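Cyclic di-GMP receptor atypical PilZ domain-containing protein (Xanthomonas campestris pv. campestris, PDB 3RQA) is of uncertain function but, as a tetrameric PilZ-domain protein, is classed with the atypical cyclic di-GMP receptors. Local coordinates at residues C[24-29]-C[103-108]; C[32-37]-C[126-131]; C[109-114]-C[159-164]. One frame throughout, in Å; residues are numbered along the deposited sequence.

How the contacts relate
Contact 3 is the buried one, whereas contacts 1 and 2 are partly buried, each with one face of the sheet inward and polar or exposed residues on the other. Contacts 1 and 2 share strand 24-34: its early half pairs with strand 101-107, its end with strand 124-129, which brings the two ends of the strand order together and closes the barrel. Contact 1 meets contact 3 through a probable His-105 to Arg-112 backbone bond. Contacts 2 and 3 meet inside the barrel, where Phe-33 and Val-127 pack on Leu-159. All three are held by backbone bonds; charged side chains flank contacts 1 and 3, whereas contact 2 carries a buried serine hydroxyl and mostly apolar packing.

Contact 1 of 3, residues C[24-29]-C[103-108]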
loop_
_atom_site.group_PDB
_atom_site.type_symbol
_atom_site.label_atom_id
_atom_site.label_comp_id
_atom_site.label_asym_id
_atom_site.label_seq_id
_atom_site.Cartn_x
_atom_site.Cartn_y
_atom_site.Cartn_z
ATOM N N SER C 24 22.578 -27.454 -3.149
ATOM C CA SER C 24 21.644 -27.373 -4.268
ATOM C C SER C 24 20.355 -27.979 -3.800
ATOM O O SER C 24 20.343 -29.115 -3.351
ATOM C CB SER C 24 22.163 -28.163 -5.472
ATOM O OG SER C 24 23.359 -27.593 -5.972
ATOM N N CYS C 25 19.272 -27.221 -3.909
ATOM C CA CYS C 25 17.968 -27.695 -3.468
ATOM C C CYS C 25 17.006 -27.948 -4.624
ATOM O O CYS C 25 16.931 -27.164 -5.580
ATOM C CB CYS C 25 17.341 -26.681 -2.500
ATOM S SG CYS C 25 18.355 -26.292 -1.055
ATOM N N GLU C 26 16.278 -29.060 -4.520
ATOM C CA GLU C 26 15.286 -29.458 -5.512
ATOM C C GLU C 26 13.933 -29.155 -4.891
ATOM O O GLU C 26 13.526 -29.826 -3.952
ATOM C CB GLU C 26 15.400 -30.959 -5.787
ATOM C CG GLU C 26 14.347 -31.541 -6.730
ATOM C CD GLU C 26 14.645 -31.273 -8.196
ATOM O OE1 GLU C 26 13.968 -31.883 -9.052
ATOM O OE2 GLU C 26 15.552 -30.459 -8.495
ATOM N N LEU C 27 13.240 -28.140 -5.391
ATOM C CA LEU C 27 11.939 -27.796 -4.839
ATOM C C LEU C 27 10.957 -27.265 -5.887
ATOM O O LEU C 27 11.331 -26.975 -7.029
ATOM C CB LEU C 27 12.098 -26.756 -3.729
ATOM C CG LEU C 27 12.587 -25.364 -4.144
ATOM C CD1 LEU C 27 12.242 -24.335 -3.063
ATOM C CD2 LEU C 27 14.084 -25.413 -4.394
ATOM N N ARG C 28 9.698 -27.138 -5.483
ATOM C CA ARG C 28 8.652 -26.638 -6.359
ATOM C C ARG C 28 8.224 -25.255 -5.895
ATOM O O ARG C 28 7.920 -25.049 -4.721
ATOM C CB ARG C 28 7.448 -27.589 -6.356
ATOM C CG ARG C 28 6.197 -27.032 -7.038
ATOM C CD ARG C 28 5.101 -28.091 -7.171
ATOM N NE ARG C 28 5.491 -29.166 -8.081
ATOM C CZ ARG C 28 5.481 -29.065 -9.407
ATOM N NH1 ARG C 28 5.092 -27.939 -9.985
ATOM N NH2 ARG C 28 5.878 -30.085 -10.158
ATOM N N LEU C 29 8.207 -24.304 -6.819
ATOM C CA LEU C 29 7.793 -22.948 -6.486
ATOM C C LEU C 29 7.585 -22.171 -7.778
ATOM O O LEU C 29 8.049 -22.590 -8.840
ATOM C CB LEU C 29 8.857 -22.251 -5.627
ATOM C CG LEU C 29 10.070 -21.610 -6.315
ATOM C CD1 LEU C 29 10.826 -20.760 -5.310
ATOM C CD2 LEU C 29 10.968 -22.665 -6.901
ATOM N N THR C 103 9.057 -27.590 -10.728
ATOM C CA THR C 103 10.107 -28.217 -9.953
ATOM C C THR C 103 11.396 -27.632 -10.495
ATOM O O THR C 103 11.595 -27.571 -11.708
ATOM C CB THR C 103 10.104 -29.742 -10.134
ATOM O OG1 THR C 103 8.837 -30.264 -9.708
ATOM C CG2 THR C 103 11.216 -30.374 -9.309
ATOM N N VAL C 104 12.251 -27.171 -9.593
ATOM C CA VAL C 104 13.512 -26.561 -9.982
ATOM C C VAL C 104 14.650 -27.053 -9.086
ATOM O O VAL C 104 14.409 -27.603 -8.012
ATOM C CB VAL C 104 13.420 -25.009 -9.876
ATOM C CG1 VAL C 104 12.165 -24.518 -10.575
ATOM C CG2 VAL C 104 13.401 -24.575 -8.407
ATOM N N HIS C 105 15.883 -26.869 -9.555
ATOM C CA HIS C 105 17.064 -27.236 -8.799
ATOM C C HIS C 105 17.796 -25.913 -8.656
ATOM O O HIS C 105 18.339 -25.369 -9.623
ATOM C CB HIS C 105 17.921 -28.258 -9.547
ATOM C CG HIS C 105 18.713 -29.150 -8.640
ATOM N ND1 HIS C 105 19.903 -29.732 -9.019
ATOM C CD2 HIS C 105 18.484 -29.559 -7.370
ATOM C CE1 HIS C 105 20.375 -30.458 -8.020
ATOM N NE2 HIS C 105 19.531 -30.369 -7.008
ATOM N N TRP C 106 17.812 -25.411 -7.430
ATOM C CA TRP C 106 18.380 -24.110 -7.109
ATOM C C TRP C 106 19.617 -24.108 -6.203
ATOM O O TRP C 106 19.618 -24.720 -5.134
ATOM C CB TRP C 106 17.254 -23.289 -6.464
ATOM C CG TRP C 106 17.469 -21.832 -6.282
ATOM C CD1 TRP C 106 18.439 -21.055 -6.850
ATOM C CD2 TRP C 106 16.626 -20.946 -5.537
ATOM N NE1 TRP C 106 18.249 -19.737 -6.509
ATOM C CE2 TRP C 106 17.142 -19.641 -5.702
ATOM C CE3 TRP C 106 15.483 -21.128 -4.745
ATOM C CZ2 TRP C 106 16.549 -18.517 -5.101
ATOM C CZ3 TRP C 106 14.895 -20.010 -4.145
ATOM C CH2 TRP C 106 15.431 -18.722 -4.327
ATOM N N SER C 107 20.660 -23.407 -6.642
ATOM C CA SER C 107 21.891 -23.256 -5.864
ATOM C C SER C 107 22.249 -21.767 -5.933
ATOM O O SER C 107 21.603 -20.999 -6.638
ATOM C CB SER C 107 23.046 -24.089 -6.449
ATOM O OG SER C 107 23.729 -23.391 -7.483
ATOM N N VAL C 108 23.277 -21.372 -5.198
ATOM C CA VAL C 108 23.721 -19.992 -5.170
ATOM C C VAL C 108 24.245 -19.561 -6.537
ATOM O O VAL C 108 24.223 -18.381 -6.868
ATOM C CB VAL C 108 24.846 -19.805 -4.116
ATOM C CG1 VAL C 108 26.079 -20.576 -4.534
ATOM C CG2 VAL C 108 25.180 -18.336 -3.946
#
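Ser-107 OG is held three times from outside the two segments, by full hydrogen bonds with Leu-18 O and Arg-109 N and a weak one from Gly-110 N. Between the strands, Cys-25 O takes one hydrogen bond, from Trp-106 N over 2.7 Å at 167° and in the carbonyl plane, plus a CA-H...O contact 3.2 Å from His-105 CA. Cys-25 N returns a bond to Trp-106 O from above that carbonyl's plane, and Leu-27 and Val-104 exchange a second reciprocal pair, its donors lying nearly along the C=O axes. These hydrogen-bonded pairs alternate with the non-hydrogen-bonded pairs Glu-26 with His-105 and Arg-28 with Thr-103, so the register is antiparallel and regular.

The alternation separates two chemistries. On the polar face, Glu-26 leaves the backbone with CG anti to N and bends at chi2 (79°), which swings its carboxylate across the neighbouring strand. OE2 of Glu-26 then lies 3.3 Å from CD2 of His-105, with carboxylate and ring planes 75° apart. The same OE2 stands 3.1 Å from Val-104 O; because both are acceptors, no bond forms. That carbonyl might raise the proton affinity of the carboxylate, while a long, weak ion pair with Arg-112 would oppose this. Ser-24 CB makes an off-centre CH-pi contact with the His-105 ring, 4.1 Å from its centroid.

The opposite face is apolar. The CD2 branch of Leu-29 crosses Val-104 at about a right angle and presses on its CG2 at 3.4 Å, tight for two carbons, while Leu-27 CD2 reaches both Val-104 and the CB of Trp-106. This two-faced antiparallel pair, apolar side inward, forms part of the wall of the six-stranded barrel of the PilZ domain, with helix 165-185 against Trp-106.

Contact 2 of 3, residues C[32-37]-C[126-131]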
loop_
_atom_site.group_PDB
_atom_site.type_symbol
_atom_site.label_atom_id
_atom_site.label_comp_id
_atom_site.label_asym_id
_atom_site.label_seq_id
_atom_site.Cartn_x
_atom_site.Cartn_y
_atom_site.Cartn_z
ATOM N N GLY C 32 10.316 -18.871 -13.425
ATOM C CA GLY C 32 10.276 -18.560 -14.840
ATOM C C GLY C 32 11.543 -17.872 -15.308
ATOM O O GLY C 32 12.349 -17.430 -14.501
ATOM N N PHE C 33 11.712 -17.793 -16.623
ATOM C CA PHE C 33 12.866 -17.139 -17.229
ATOM C C PHE C 33 12.363 -16.267 -18.370
ATOM O O PHE C 33 11.503 -16.683 -19.144
ATOM C CB PHE C 33 13.864 -18.186 -17.745
ATOM C CG PHE C 33 14.995 -17.608 -18.556
ATOM C CD1 PHE C 33 14.972 -17.672 -19.949
ATOM C CD2 PHE C 33 16.074 -16.992 -17.933
ATOM C CE1 PHE C 33 16.008 -17.130 -20.705
ATOM C CE2 PHE C 33 17.114 -16.446 -18.678
ATOM C CZ PHE C 33 17.083 -16.516 -20.067
ATOM N N HIS C 34 12.879 -15.047 -18.450
ATOM C CA HIS C 34 12.488 -14.098 -19.491
ATOM C C HIS C 34 13.718 -13.453 -20.092
ATOM O O HIS C 34 14.601 -13.018 -19.363
ATOM C CB HIS C 34 11.589 -13.008 -18.907
ATOM C CG HIS C 34 10.140 -13.373 -18.865
ATOM N ND1 HIS C 34 9.392 -13.585 -20.005
ATOM C CD2 HIS C 34 9.295 -13.545 -17.822
ATOM C CE1 HIS C 34 8.148 -13.870 -19.665
ATOM N NE2 HIS C 34 8.063 -13.853 -18.346
ATOM N N VAL C 35 13.762 -13.378 -21.420
ATOM C CA VAL C 35 14.903 -12.796 -22.114
ATOM C C VAL C 35 14.976 -11.295 -21.968
ATOM O O VAL C 35 16.056 -10.725 -21.889
ATOM C CB VAL C 35 14.882 -13.104 -23.629
ATOM C CG1 VAL C 35 16.108 -12.486 -24.296
ATOM C CG2 VAL C 35 14.847 -14.602 -23.860
ATOM N N THR C 36 13.827 -10.642 -21.953
ATOM C CA THR C 36 13.846 -9.189 -21.840
ATOM C C THR C 36 13.804 -8.746 -20.378
ATOM O O THR C 36 12.748 -8.439 -19.812
ATOM C CB THR C 36 12.701 -8.566 -22.643
ATOM O OG1 THR C 36 12.813 -8.999 -24.010
ATOM C CG2 THR C 36 12.794 -7.049 -22.607
ATOM N N ALA C 37 15.001 -8.724 -19.791
ATOM C CA ALA C 37 15.224 -8.359 -18.396
ATOM C C ALA C 37 14.579 -7.055 -17.924
ATOM O O ALA C 37 13.964 -6.320 -18.698
ATOM C CB ALA C 37 16.733 -8.329 -18.108
ATOM N N SER C 126 16.550 -12.880 -17.419
ATOM C CA SER C 126 16.323 -12.884 -15.988
ATOM C C SER C 126 15.486 -14.041 -15.500
ATOM O O SER C 126 14.450 -14.360 -16.075
ATOM C CB SER C 126 15.665 -11.580 -15.557
ATOM O OG SER C 126 16.590 -10.512 -15.658
ATOM N N VAL C 127 15.963 -14.687 -14.446
ATOM C CA VAL C 127 15.231 -15.778 -13.820
ATOM C C VAL C 127 14.240 -15.084 -12.882
ATOM O O VAL C 127 14.638 -14.211 -12.113
ATOM C CB VAL C 127 16.178 -16.670 -12.971
ATOM C CG1 VAL C 127 15.382 -17.496 -11.992
ATOM C CG2 VAL C 127 17.005 -17.568 -13.876
ATOM N N LEU C 128 12.959 -15.427 -12.976
ATOM C CA LEU C 128 11.947 -14.846 -12.087
ATOM C C LEU C 128 11.518 -15.932 -11.113
ATOM O O LEU C 128 11.245 -17.063 -11.517
ATOM C CB LEU C 128 10.739 -14.316 -12.872
ATOM C CG LEU C 128 10.899 -12.882 -13.407
ATOM C CD1 LEU C 128 12.059 -12.826 -14.398
ATOM C CD2 LEU C 128 9.612 -12.433 -14.089
ATOM N N LEU C 129 11.476 -15.581 -9.829
ATOM C CA LEU C 129 11.135 -16.527 -8.778
ATOM C C LEU C 129 10.302 -15.884 -7.665
ATOM O O LEU C 129 10.549 -14.737 -7.288
ATOM C CB LEU C 129 12.438 -17.041 -8.164
ATOM C CG LEU C 129 12.948 -18.481 -8.185
ATOM C CD1 LEU C 129 12.856 -19.097 -9.569
ATOM C CD2 LEU C 129 14.399 -18.454 -7.692
ATOM N N GLN C 130 9.327 -16.617 -7.136
ATOM C CA GLN C 130 8.536 -16.110 -6.010
ATOM C C GLN C 130 9.052 -16.926 -4.834
ATOM O O GLN C 130 8.600 -18.045 -4.597
ATOM C CB GLN C 130 7.035 -16.355 -6.175
ATOM C CG GLN C 130 6.219 -15.690 -5.071
ATOM C CD GLN C 130 4.738 -16.032 -5.129
ATOM O OE1 GLN C 130 4.146 -16.073 -6.197
ATOM N NE2 GLN C 130 4.135 -16.260 -3.966
ATOM N N PRO C 131 10.011 -16.370 -4.088
ATOM C CA PRO C 131 10.647 -16.999 -2.932
ATOM C C PRO C 131 9.755 -17.393 -1.765
ATOM O O PRO C 131 9.878 -18.495 -1.226
ATOM C CB PRO C 131 11.704 -15.971 -2.527
ATOM C CG PRO C 131 11.038 -14.684 -2.847
ATOM C CD PRO C 131 10.436 -14.964 -4.209
#
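The hydroxyl of Ser-126 is buried here without a polar partner anywhere in the model. With OG anti to the carbonyl carbon and beside the backbone N (chi1 -71°), it points to the part of the loop after strand 24-34 where the CB of Ala-37 lies 3.3 Å from Ser-126 OG. Ala-37 is poorly ordered, so that short approach carries limited weight. The loop comes back over Ser-126 by way of an inverse gamma turn centred on Thr-36, marked by a weak bond from Ala-37 N to Val-35 O.

The firm hold comes from the backbone. Gly-32 and Leu-128 form one reciprocal hydrogen-bonded pair and His-34 and Ser-126 another, with Phe-33 and Val-127 as the non-hydrogen-bonded pair between them. The shortest bond runs from Leu-128 N to Gly-32 O, 2.6 Å at 166°, although the donor stands above the carbonyl plane. Ser-126 N meets His-34 O at 2.8 Å, nearly along the C=O axis.

Side chains add a contact on each face. Phe-33 has CG anti to the backbone N (chi1 172°), which lays the ring's CD2 beside the neighbouring strand, 3.6 Å from Ser-126 O and 4.2 Å from CG2 of Val-127. Both residues continue inward, Phe-33 onto Leu-157 and Val-145, Val-127 onto Ala-143 and Phe-161. On the other, more exposed face, Leu-128 crosses His-34 obliquely, and its CD2 meets the edge of the imidazole near the ring plane, 3.9 Å from His-34 CD2.

Strand 124-129 also bonds to strand 139-150 through Val-127 and Leu-141. Its pairing with strand 24-34 therefore joins the last strand in sheet order to the first, the pairing that closes the six-stranded antiparallel barrel of this PilZ domain.

Contact 3 of 3, residues C[109-114]-C[159-164]; sequences RGIRLA and LRFAPL
Leu-159 opens the pairing with a reciprocal set of bonds to Ile-111. Its N donates to Ile-111 O over 2.8 Å at 177°, almost straight, and its O receives Ile-111 N in the carbonyl plane. The same oxygen lies 3.0 Å from CA of Gly-110, a close CA-H...O contact made where no side chain intervenes. On the inner face, CD2 of Leu-159 approaches CG of Leu-113 at 4.3 Å.

Arg-160 turns to the other face, opposite Gly-110. Its CG passes Arg-109 O, and a chain bent at chi2 and chi3 carries the guanidinium away to a salt bridge with Glu-17.

Phe-161 ends the strand and folds its ring onto the partner. Its N donates to Arg-109 O over 2.8 Å, while CG, anti to the carbonyl carbon (chi1 -53°), brings the ring back over the neighbouring strand. One face then receives Gly-110 CA in a CH-pi contact, 3.5 Å from that ring's centroid and 24° off its normal, and CE1 touches CG2 of Ile-111 at 4.1 Å. Where the strand ends, a water donates to both Arg-109 O and Phe-161 O, so Arg-109 O accepts two bonds, from this water and from Phe-161 N.

The chemistry implies a junction fixed by backbone bonds and the glycine-aromatic contact, with Arg-160 paired to Glu-17 and Arg-109 hydrogen-bonded to Ala-20 O, both outside the two strands.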
loop_
_atom_site.group_PDB
_atom_site.type_symbol
_atom_site.label_atom_id
_atom_site.label_comp_id
_atom_site.label_asym_id
_atom_site.label_seq_id
_atom_site.Cartn_x
_atom_site.Cartn_y
_atom_site.Cartn_z
ATOM N N ARG C 109 24.706 -20.526 -7.326
ATOM C CA ARG C 109 25.267 -20.259 -8.651
ATOM C C ARG C 109 24.262 -20.084 -9.780
ATOM O O ARG C 109 24.479 -19.284 -10.694
ATOM C CB ARG C 109 26.216 -21.382 -9.060
ATOM C CG ARG C 109 27.408 -21.572 -8.150
ATOM C CD ARG C 109 28.252 -22.736 -8.637
ATOM N NE ARG C 109 29.193 -23.192 -7.624
ATOM C CZ ARG C 109 29.510 -24.465 -7.436
ATOM N NH1 ARG C 109 28.954 -25.400 -8.200
ATOM N NH2 ARG C 109 30.365 -24.806 -6.477
ATOM N N GLY C 110 23.182 -20.855 -9.726
ATOM C CA GLY C 110 22.167 -20.798 -10.767
ATOM C C GLY C 110 20.980 -21.697 -10.483
ATOM O O GLY C 110 20.771 -22.138 -9.343
ATOM N N ILE C 111 20.205 -21.985 -11.527
ATOM C CA ILE C 111 19.013 -22.804 -11.386
ATOM C C ILE C 111 18.664 -23.602 -12.647
ATOM O O ILE C 111 18.958 -23.198 -13.770
ATOM C CB ILE C 111 17.799 -21.901 -10.981
ATOM C CG1 ILE C 111 16.564 -22.747 -10.676
ATOM C CG2 ILE C 111 17.494 -20.905 -12.090
ATOM C CD1 ILE C 111 15.432 -21.937 -10.042
ATOM N N ARG C 112 18.054 -24.760 -12.431
ATOM C CA ARG C 112 17.614 -25.627 -13.508
ATOM C C ARG C 112 16.102 -25.628 -13.377
ATOM O O ARG C 112 15.568 -26.075 -12.355
ATOM C CB ARG C 112 18.138 -27.043 -13.306
ATOM C CG ARG C 112 17.650 -28.063 -14.325
ATOM C CD ARG C 112 18.285 -29.433 -14.054
ATOM N NE ARG C 112 17.595 -30.178 -13.002
ATOM C CZ ARG C 112 18.191 -31.008 -12.147
ATOM N NH1 ARG C 112 19.504 -31.210 -12.199
ATOM N NH2 ARG C 112 17.467 -31.655 -11.245
ATOM N N LEU C 113 15.423 -25.103 -14.394
ATOM C CA LEU C 113 13.968 -25.035 -14.391
ATOM C C LEU C 113 13.398 -25.286 -15.783
ATOM O O LEU C 113 14.111 -25.178 -16.791
ATOM C CB LEU C 113 13.514 -23.669 -13.861
ATOM C CG LEU C 113 14.036 -22.422 -14.579
ATOM C CD1 LEU C 113 13.285 -22.205 -15.881
ATOM C CD2 LEU C 113 13.870 -21.214 -13.671
ATOM N N ALA C 114 12.113 -25.624 -15.836
ATOM C CA ALA C 114 11.439 -25.881 -17.102
ATOM C C ALA C 114 10.941 -24.566 -17.707
ATOM O O ALA C 114 10.541 -23.655 -16.986
ATOM C CB ALA C 114 10.277 -26.836 -16.885
ATOM N N LEU C 159 20.435 -22.172 -15.977
ATOM C CA LEU C 159 20.803 -20.770 -15.945
ATOM C C LEU C 159 21.853 -20.487 -14.861
ATOM O O LEU C 159 21.736 -20.960 -13.732
ATOM C CB LEU C 159 19.569 -19.902 -15.680
ATOM C CG LEU C 159 18.336 -19.886 -16.597
ATOM C CD1 LEU C 159 18.747 -19.568 -18.015
ATOM C CD2 LEU C 159 17.615 -21.206 -16.532
ATOM N N ARG C 160 22.869 -19.707 -15.218
ATOM C CA ARG C 160 23.913 -19.329 -14.274
ATOM C C ARG C 160 23.706 -17.850 -13.968
ATOM O O ARG C 160 23.714 -17.025 -14.887
ATOM C CB ARG C 160 25.301 -19.529 -14.884
ATOM C CG ARG C 160 26.422 -19.209 -13.908
ATOM C CD ARG C 160 27.467 -18.323 -14.537
ATOM N NE ARG C 160 28.286 -19.030 -15.517
ATOM C CZ ARG C 160 28.523 -18.586 -16.749
ATOM N NH1 ARG C 160 27.994 -17.440 -17.155
ATOM N NH2 ARG C 160 29.304 -19.282 -17.568
ATOM N N PHE C 161 23.514 -17.516 -12.690
ATOM C CA PHE C 161 23.288 -16.124 -12.306
ATOM C C PHE C 161 24.520 -15.275 -12.587
ATOM O O PHE C 161 25.647 -15.756 -12.495
ATOM C CB PHE C 161 22.932 -15.988 -10.804
ATOM C CG PHE C 161 21.785 -16.872 -10.353
ATOM C CD1 PHE C 161 20.560 -16.851 -11.019
ATOM C CD2 PHE C 161 21.940 -17.727 -9.259
ATOM C CE1 PHE C 161 19.509 -17.672 -10.610
ATOM C CE2 PHE C 161 20.897 -18.553 -8.838
ATOM C CZ PHE C 161 19.680 -18.525 -9.515
ATOM N N ALA C 162 24.291 -14.019 -12.958
ATOM C CA ALA C 162 25.389 -13.089 -13.185
ATOM C C ALA C 162 25.893 -12.827 -11.758
ATOM O O ALA C 162 25.156 -13.060 -10.800
ATOM C CB ALA C 162 24.866 -11.802 -13.815
ATOM N N PRO C 163 27.144 -12.363 -11.591
ATOM C CA PRO C 163 27.637 -12.115 -10.229
ATOM C C PRO C 163 26.611 -11.394 -9.375
ATOM O O PRO C 163 26.082 -10.363 -9.778
ATOM C CB PRO C 163 28.893 -11.289 -10.467
ATOM C CG PRO C 163 29.419 -11.894 -11.733
ATOM C CD PRO C 163 28.171 -12.008 -12.587
ATOM N N LEU C 164 26.342 -11.950 -8.196
ATOM C CA LEU C 164 25.358 -11.404 -7.268
ATOM C C LEU C 164 25.868 -10.323 -6.323
ATOM O O LEU C 164 25.071 -9.655 -5.668
ATOM C CB LEU C 164 24.762 -12.534 -6.420
ATOM C CG LEU C 164 24.107 -13.678 -7.202
ATOM C CD1 LEU C 164 24.102 -14.930 -6.361
ATOM C CD2 LEU C 164 22.696 -13.288 -7.612
HETATM O O HOH W 1 26.749 -17.553 -10.722
#